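MlnE (Bacillus amyloliquefaciens subsp. plantarum, PDB 5D2E) probably reduces, through this N-terminal B-type ketoreductase bound to NADP, beta-keto groups of polyketide intermediates on the macrolactin assembly line. Local coordinates at residues R145-K150 / E183-Y188. Sequence-based numbering, arbitrary orientation.
Sequences RKQLNK and EVQPIY
Q147 on helix 141-164 reaches across to Q185 and Y188 at the N-terminus of helix 186-201, joining two helices of the Rossmann-like region that, as in other modular ketoreductases, probably forms the structural subdomain beside the catalytic one. CG of Q147 lies anti to its carbonyl carbon (chi1 -68°), and beyond it the chain runs extended, carrying the amide over one face of the Y188 ring. CD of Q147 sits 3.7 Å above the ring plane, offset toward the rim, with NE2 of Q147 3.4 Å from CE2 of Y188; amide and ring planes are inclined by 37°. Q147 O lies at the ring edge, in plane, 3.5 Å from CE1 of Y188. NE2 of Q147 donates a fairly straight hydrogen bond to OE1 of Q185 (3.0 Å, N-H...O 162°), each atom tilted somewhat from the other's amide plane. A water adds a second link: it donates to OE1 of Q147 and to OE1 of Q185, and accepts from the backbone N of Y188 in the first turn of the helix. Both oxygens of this buried amide pair are thereby engaged, and the Q147 amide is held at both ends, fixing its rotation. Q185, the N-cap residue, turns its own NE2 to the carbonyls of G135 and E178. CB of I187 packs against OE1 of Q147 at 3.7 Å, while CG2 of I187 makes an apolar contact with CD2 of L148 at 3.9 Å. Farther along helix 141-164, CD of K150 packs 3.5 Å from OH of Y188, a hydroxyl hydrogen-bonded to A134 O. F137, from the loop after strand 127-133, packs on Q147 and Q185, Y177 of strand 171-180 touches Q185 and Y188, and F423 of helix 419-437 meets L148.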
# COMPACT_ATOMS: atom_id res chain seq x y z
N ARG A 145 5.08 14.78 -0.46
CA ARG A 145 6.00 14.89 0.66
C ARG A 145 5.28 15.33 1.92
O ARG A 145 5.52 14.75 3.00
CB ARG A 145 7.16 15.85 0.35
CG ARG A 145 8.22 15.25 -0.54
CD ARG A 145 9.48 16.15 -0.64
NE ARG A 145 10.42 15.62 -1.61
CZ ARG A 145 11.14 14.50 -1.45
NH1 ARG A 145 11.04 13.73 -0.36
NH2 ARG A 145 11.97 14.13 -2.41
N LYS A 146 4.41 16.32 1.82
CA LYS A 146 3.66 16.80 3.01
C LYS A 146 2.76 15.73 3.56
O LYS A 146 2.71 15.56 4.80
CB LYS A 146 2.86 18.04 2.72
CG LYS A 146 3.78 19.18 2.35
CD LYS A 146 3.11 20.55 2.24
CE LYS A 146 4.23 21.60 2.09
NZ LYS A 146 3.88 22.77 1.24
N GLN A 147 2.08 14.99 2.66
CA GLN A 147 1.17 13.93 3.14
C GLN A 147 1.98 12.82 3.88
O GLN A 147 1.59 12.35 4.93
CB GLN A 147 0.32 13.35 2.05
CG GLN A 147 -0.74 14.33 1.46
CD GLN A 147 -1.84 13.57 0.79
OE1 GLN A 147 -1.60 12.53 0.15
NE2 GLN A 147 -3.06 14.00 1.02
N LEU A 148 3.13 12.47 3.32
CA LEU A 148 3.97 11.42 3.94
C LEU A 148 4.47 11.91 5.29
O LEU A 148 4.45 11.15 6.30
CB LEU A 148 5.10 11.05 3.02
CG LEU A 148 4.70 10.27 1.76
CD1 LEU A 148 5.82 10.38 0.72
CD2 LEU A 148 4.45 8.82 2.14
N ASN A 149 4.85 13.18 5.38
CA ASN A 149 5.25 13.69 6.72
C ASN A 149 4.15 13.70 7.77
O ASN A 149 4.42 13.44 8.94
CB ASN A 149 5.89 15.06 6.61
CG ASN A 149 7.27 14.94 6.06
OD1 ASN A 149 7.88 13.88 6.10
ND2 ASN A 149 7.75 16.01 5.49
N LYS A 150 2.91 13.94 7.35
CA LYS A 150 1.77 13.92 8.23
C LYS A 150 1.34 12.54 8.63
O LYS A 150 0.57 12.39 9.56
CB LYS A 150 0.61 14.65 7.58
CG LYS A 150 0.78 16.20 7.49
CD LYS A 150 -0.34 16.76 6.60
CE LYS A 150 -0.75 18.21 6.73
NZ LYS A 150 0.38 19.10 6.46
N GLU A 183 -13.27 11.94 -3.86
CA GLU A 183 -11.85 12.10 -3.68
C GLU A 183 -11.20 10.81 -3.22
O GLU A 183 -11.86 9.92 -2.67
CB GLU A 183 -11.58 13.19 -2.65
CG GLU A 183 -12.27 14.48 -2.98
CD GLU A 183 -11.70 15.30 -4.13
OE1 GLU A 183 -10.48 15.18 -4.52
OE2 GLU A 183 -12.50 16.15 -4.64
N VAL A 184 -9.87 10.78 -3.33
CA VAL A 184 -9.09 9.61 -2.95
C VAL A 184 -7.88 10.04 -2.12
O VAL A 184 -7.32 11.10 -2.31
CB VAL A 184 -8.61 8.84 -4.20
CG1 VAL A 184 -9.82 8.34 -4.96
CG2 VAL A 184 -7.72 9.72 -5.09
N GLN A 185 -7.45 9.16 -1.23
CA GLN A 185 -6.28 9.37 -0.36
C GLN A 185 -5.36 8.12 -0.36
O GLN A 185 -5.34 7.35 0.62
CB GLN A 185 -6.74 9.68 1.03
CG GLN A 185 -7.43 11.04 1.20
CD GLN A 185 -6.48 12.24 1.20
OE1 GLN A 185 -5.44 12.22 0.58
NE2 GLN A 185 -6.92 13.31 1.86
N PRO A 186 -4.63 7.91 -1.45
CA PRO A 186 -3.79 6.71 -1.59
C PRO A 186 -2.71 6.62 -0.56
O PRO A 186 -2.46 5.55 -0.07
CB PRO A 186 -3.19 6.80 -2.99
CG PRO A 186 -3.84 7.94 -3.66
CD PRO A 186 -4.65 8.73 -2.68
N ILE A 187 -2.13 7.75 -0.19
CA ILE A 187 -1.10 7.79 0.84
C ILE A 187 -1.70 7.54 2.22
O ILE A 187 -1.34 6.57 2.94
CB ILE A 187 -0.29 9.08 0.77
CG1 ILE A 187 0.54 9.08 -0.47
CG2 ILE A 187 0.60 9.27 1.97
CD1 ILE A 187 1.33 10.35 -0.73
N TYR A 188 -2.73 8.31 2.56
CA TYR A 188 -3.24 8.15 3.90
C TYR A 188 -3.88 6.79 4.13
O TYR A 188 -3.77 6.21 5.20
CB TYR A 188 -4.20 9.27 4.26
CG TYR A 188 -3.66 10.64 4.27
CD1 TYR A 188 -2.37 10.89 4.61
CD2 TYR A 188 -4.48 11.75 4.05
CE1 TYR A 188 -1.87 12.19 4.67
CE2 TYR A 188 -4.01 13.03 4.12
CZ TYR A 188 -2.71 13.27 4.45
OH TYR A 188 -2.20 14.56 4.57
O HOH W 1 -3.32 10.44 0.50